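PDB 4TXG: chitinase from Chromobacterium violaceum, which probably hydrolyses the glycosidic bonds of chitin as a family 18 glycoside hydrolase and probably binds it through a carbohydrate-binding module. Local coordinates for residues His232-Leu235 with Leu236-Lys240; Ile624-Thr627 with Leu628-Leu632. All coordinates share one frame; numbering follows the deposited sequence.

Contacts 1 and 2 are both local, one inside helix 231-242 and the other at the start of helix 627-636. Contact 1 comes first along the chain, its helix lying between strands 185-193 and 247-253, which are parallel neighbours in the barrel sheet of the family 18 domain. Contact 2 follows almost four hundred residues later, where strand 621-624 has ended and helix 627-636 begins; side chains of that helix rest on strand 599-603 of the same sheet. Their centres are 21 Å apart and the nearest atoms about 12 Å, so the two do not touch and each ties its own helix to the barrel separately.

Contact 1. Residues His232-Leu235 with Leu236-Lys240; sequences HFNL and LTQYK. With CS (cesium ion), chain E.
Asn234 and Gln238, one helical turn apart, meet through their side-chain amides. Gln238 NE2 reaches Asn234 OD1 at 2.8 Å, but the N-H points poorly at the oxygen (124°), so the bond is weak; the two amide planes stand 87° apart, almost perpendicular. Asn234 carries its CG anti to the backbone N (chi1 -173°), which brings OD1 within range of the glutamine. Each amide has stronger ties beyond the helix: Asn234 ND2 to the carbonyl of Tyr229, Gln238 NE2 to that of Glu222, while Asn234 OD1 also accepts from the backbone N of Asp224. The other end of the Gln238 amide is a metal ligand, OE1 lying 3.0 Å from a cesium ion, so this one group joins helix, loop and ion.

Beneath these side chains run ordinary i to i+4 backbone bonds, from Leu236 N to His232 O, Thr237 N to Phe233 O, Gln238 N to Asn234 O and Tyr239 N to Leu235 O, the last 2.9 Å long. Leu235 O also lies at the edge of the Tyr239 ring, in its plane, 3.2 Å from Tyr239 CD1.

The methyl Leu235 CD2 sits beside the amide nitrogen Gln238 NE2, 3.5 Å away. The apolar pairs are looser: Leu235 CD2 lies 4.4 Å from Tyr239 CE1, while on another side of the helix Leu236 CD1 approaches Phe233 CD1 obliquely at 4.2 Å.

The helix belongs to the family 18 barrel, linking strand 185-193 to its parallel neighbour 247-253. Phe233 packs edge-to-face against Tyr188 of the first strand, and the ring of Tyr239 stacks with Trp180. At the C-terminal end, Lys240 forms a salt bridge with Asp307 and a hydrogen bond to Thr248 of the second strand.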
loop_
_atom_site.group_PDB
_atom_site.type_symbol
_atom_site.label_atom_id
_atom_site.label_comp_id
_atom_site.label_asym_id
_atom_site.label_seq_id
_atom_site.Cartn_x
_atom_site.Cartn_y
_atom_site.Cartn_z
ATOM N N HIS A 232 -23.055 4.288 8.710
ATOM C CA HIS A 232 -22.359 3.207 8.010
ATOM C C HIS A 232 -22.007 2.057 8.955
ATOM O O HIS A 232 -22.083 0.888 8.577
ATOM C CB HIS A 232 -21.054 3.696 7.369
ATOM C CG HIS A 232 -21.224 4.720 6.282
ATOM N ND1 HIS A 232 -22.066 4.547 5.206
ATOM C CD2 HIS A 232 -20.604 5.909 6.094
ATOM C CE1 HIS A 232 -21.978 5.602 4.409
ATOM N NE2 HIS A 232 -21.090 6.432 4.916
ATOM N N PHE A 233 -21.587 2.389 10.173
ATOM C CA PHE A 233 -21.087 1.365 11.091
ATOM C C PHE A 233 -22.183 0.370 11.486
ATOM O O PHE A 233 -21.929 -0.822 11.648
ATOM C CB PHE A 233 -20.498 1.999 12.354
ATOM C CG PHE A 233 -19.139 2.663 12.149
ATOM C CD1 PHE A 233 -18.581 2.790 10.889
ATOM C CD2 PHE A 233 -18.438 3.161 13.243
ATOM C CE1 PHE A 233 -17.340 3.409 10.715
ATOM C CE2 PHE A 233 -17.204 3.774 13.088
ATOM C CZ PHE A 233 -16.650 3.892 11.821
ATOM N N ASN A 234 -23.398 0.875 11.665
ATOM C CA ASN A 234 -24.536 0.012 11.982
ATOM C C ASN A 234 -24.733 -1.043 10.877
ATOM O O ASN A 234 -24.873 -2.242 11.153
ATOM C CB ASN A 234 -25.798 0.869 12.168
ATOM C CG ASN A 234 -26.992 0.071 12.668
ATOM O OD1 ASN A 234 -27.482 -0.830 11.983
ATOM N ND2 ASN A 234 -27.485 0.423 13.852
ATOM N N LEU A 235 -24.730 -0.598 9.626
ATOM C CA LEU A 235 -24.879 -1.519 8.504
ATOM C C LEU A 235 -23.691 -2.491 8.406
ATOM O O LEU A 235 -23.890 -3.675 8.147
ATOM C CB LEU A 235 -25.054 -0.739 7.192
ATOM C CG LEU A 235 -26.402 -0.005 7.092
ATOM C CD1 LEU A 235 -26.550 0.768 5.785
ATOM C CD2 LEU A 235 -27.549 -1.006 7.244
ATOM N N LEU A 236 -22.469 -2.012 8.632
ATOM C CA LEU A 236 -21.312 -2.918 8.597
ATOM C C LEU A 236 -21.479 -4.045 9.614
ATOM O O LEU A 236 -21.267 -5.221 9.302
ATOM C CB LEU A 236 -20.002 -2.158 8.862
ATOM C CG LEU A 236 -19.541 -1.187 7.773
ATOM C CD1 LEU A 236 -18.274 -0.471 8.247
ATOM C CD2 LEU A 236 -19.285 -1.905 6.463
ATOM N N THR A 237 -21.899 -3.691 10.823
ATOM C CA THR A 237 -22.077 -4.693 11.874
ATOM C C THR A 237 -23.136 -5.714 11.485
ATOM O O THR A 237 -22.963 -6.925 11.676
ATOM C CB THR A 237 -22.454 -4.020 13.202
ATOM O OG1 THR A 237 -21.381 -3.156 13.602
ATOM C CG2 THR A 237 -22.683 -5.068 14.297
ATOM N N GLN A 238 -24.232 -5.222 10.920
ATOM C CA GLN A 238 -25.314 -6.106 10.481
ATOM C C GLN A 238 -24.907 -7.089 9.385
ATOM O O GLN A 238 -25.224 -8.277 9.447
ATOM C CB GLN A 238 -26.482 -5.279 9.978
ATOM C CG GLN A 238 -27.306 -4.643 11.060
ATOM C CD GLN A 238 -28.544 -4.028 10.475
ATOM O OE1 GLN A 238 -29.533 -4.719 10.248
ATOM N NE2 GLN A 238 -28.488 -2.731 10.183
ATOM N N TYR A 239 -24.237 -6.585 8.357
ATOM C CA TYR A 239 -23.904 -7.438 7.221
ATOM C C TYR A 239 -22.832 -8.453 7.587
ATOM O O TYR A 239 -22.819 -9.555 7.046
ATOM C CB TYR A 239 -23.480 -6.600 6.012
ATOM C CG TYR A 239 -24.672 -6.119 5.225
ATOM C CD1 TYR A 239 -25.341 -4.962 5.583
ATOM C CD2 TYR A 239 -25.156 -6.849 4.145
ATOM C CE1 TYR A 239 -26.459 -4.535 4.878
ATOM C CE2 TYR A 239 -26.268 -6.430 3.434
ATOM C CZ TYR A 239 -26.916 -5.273 3.806
ATOM O OH TYR A 239 -28.029 -4.856 3.100
ATOM N N LYS A 240 -21.953 -8.104 8.521
ATOM C CA LYS A 240 -20.944 -9.061 8.959
ATOM C C LYS A 240 -21.572 -10.299 9.592
ATOM O O LYS A 240 -20.979 -11.373 9.561
ATOM C CB LYS A 240 -19.958 -8.413 9.934
ATOM C CG LYS A 240 -18.981 -7.489 9.240
ATOM C CD LYS A 240 -17.607 -7.536 9.875
ATOM C CE LYS A 240 -17.600 -6.931 11.243
ATOM N NZ LYS A 240 -16.218 -6.955 11.820
HETATM CS CS CS E . -32.450 -4.388 10.580
#

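Contact 2. Residues Ile624-Thr627 with Leu628-Leu632; sequences IGTT and LTSLL
Thr626 and Ser630 meet in the first turn of helix 627-636, where Thr626 holds the N-cap position although its own side chain makes no capping bond. The serine shows how a short hydroxyl side chain folds back on its helix. Its CB lies 3.1 Å from Thr626 O and 3.6 Å from Thr627 O, close against the preceding turn. With OG placed beside the backbone N (chi1 -68°), Ser630 OG donates to Thr626 O at 2.7 Å and lies 3.3 Å from Thr626 OG1. Ser630 N is the second donor, 2.8 Å from Thr626 O, so a single residue grips this oxygen twice, through backbone and side chain.

The following bond of the helix runs from Leu631 N to Thr627 O. Asp608 receives the amides of Leu628 and Thr629 at the helix start, while Thr627 OG1 is held by Tyr609 O and Asp610. Leu631 and Leu632 lean on helix 582-594, tying this segment to the barrel.

The two bonds at Thr626 O differ in direction: Ser630 N is tilted 20° from the carbonyl plane, whereas Ser630 OG sits above it, 43° out.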
loop_
_atom_site.group_PDB
_atom_site.type_symbol
_atom_site.label_atom_id
_atom_site.label_comp_id
_atom_site.label_asym_id
_atom_site.label_seq_id
_atom_site.Cartn_x
_atom_site.Cartn_y
_atom_site.Cartn_z
ATOM N N ILE A 624 -23.029 2.162 -11.129
ATOM C CA ILE A 624 -22.431 1.445 -10.017
ATOM C C ILE A 624 -22.734 -0.051 -10.093
ATOM O O ILE A 624 -23.888 -0.448 -10.279
ATOM C CB ILE A 624 -22.954 2.011 -8.684
ATOM C CG1 ILE A 624 -22.520 3.471 -8.519
ATOM C CG2 ILE A 624 -22.512 1.142 -7.519
ATOM C CD1 ILE A 624 -23.158 4.161 -7.305
ATOM N N GLY A 625 -21.698 -0.877 -9.970
ATOM C CA GLY A 625 -21.886 -2.311 -10.064
ATOM C C GLY A 625 -20.702 -3.083 -9.534
ATOM O O GLY A 625 -19.921 -2.562 -8.741
ATOM N N THR A 626 -20.571 -4.333 -9.968
ATOM C CA THR A 626 -19.554 -5.208 -9.391
ATOM C C THR A 626 -18.763 -6.023 -10.414
ATOM O O THR A 626 -18.236 -7.078 -10.076
ATOM C CB THR A 626 -20.182 -6.209 -8.389
ATOM O OG1 THR A 626 -21.120 -7.050 -9.076
ATOM C CG2 THR A 626 -20.888 -5.476 -7.247
ATOM N N THR A 627 -18.666 -5.546 -11.651
ATOM C CA THR A 627 -17.986 -6.325 -12.698
ATOM C C THR A 627 -16.530 -6.678 -12.361
ATOM O O THR A 627 -16.123 -7.840 -12.469
ATOM C CB THR A 627 -18.029 -5.585 -14.044
ATOM O OG1 THR A 627 -19.382 -5.549 -14.504
ATOM C CG2 THR A 627 -17.171 -6.302 -15.092
ATOM N N LEU A 628 -15.743 -5.696 -11.940
ATOM C CA LEU A 628 -14.325 -5.962 -11.699
ATOM C C LEU A 628 -14.095 -6.822 -10.445
ATOM O O LEU A 628 -13.281 -7.748 -10.453
ATOM C CB LEU A 628 -13.542 -4.651 -11.593
ATOM C CG LEU A 628 -13.616 -3.754 -12.829
ATOM C CD1 LEU A 628 -12.717 -2.535 -12.650
ATOM C CD2 LEU A 628 -13.250 -4.514 -14.109
ATOM N N THR A 629 -14.821 -6.532 -9.377
ATOM C CA THR A 629 -14.719 -7.346 -8.174
ATOM C C THR A 629 -15.215 -8.767 -8.444
ATOM O O THR A 629 -14.659 -9.733 -7.923
ATOM C CB THR A 629 -15.494 -6.702 -7.019
ATOM O OG1 THR A 629 -14.861 -5.459 -6.686
ATOM C CG2 THR A 629 -15.491 -7.600 -5.794
ATOM N N SER A 630 -16.244 -8.899 -9.281
ATOM C CA SER A 630 -16.758 -10.221 -9.626
ATOM C C SER A 630 -15.732 -11.020 -10.424
ATOM O O SER A 630 -15.599 -12.237 -10.253
ATOM C CB SER A 630 -18.066 -10.113 -10.416
ATOM O OG SER A 630 -19.107 -9.606 -9.594
ATOM N N LEU A 631 -15.014 -10.331 -11.304
ATOM C CA LEU A 631 -13.959 -10.978 -12.076
ATOM C C LEU A 631 -12.844 -11.446 -11.152
ATOM O O LEU A 631 -12.364 -12.573 -11.279
ATOM C CB LEU A 631 -13.402 -10.034 -13.143
ATOM C CG LEU A 631 -12.196 -10.532 -13.951
ATOM C CD1 LEU A 631 -12.506 -11.825 -14.688
ATOM C CD2 LEU A 631 -11.751 -9.440 -14.936
ATOM N N LEU A 632 -12.434 -10.586 -10.222
ATOM C CA LEU A 632 -11.414 -10.974 -9.246
ATOM C C LEU A 632 -11.872 -12.188 -8.422
ATOM O O LEU A 632 -11.138 -13.169 -8.264
ATOM C CB LEU A 632 -11.086 -9.803 -8.313
ATOM C CG LEU A 632 -10.288 -8.649 -8.907
ATOM C CD1 LEU A 632 -10.259 -7.477 -7.933
ATOM C CD2 LEU A 632 -8.879 -9.098 -9.261
#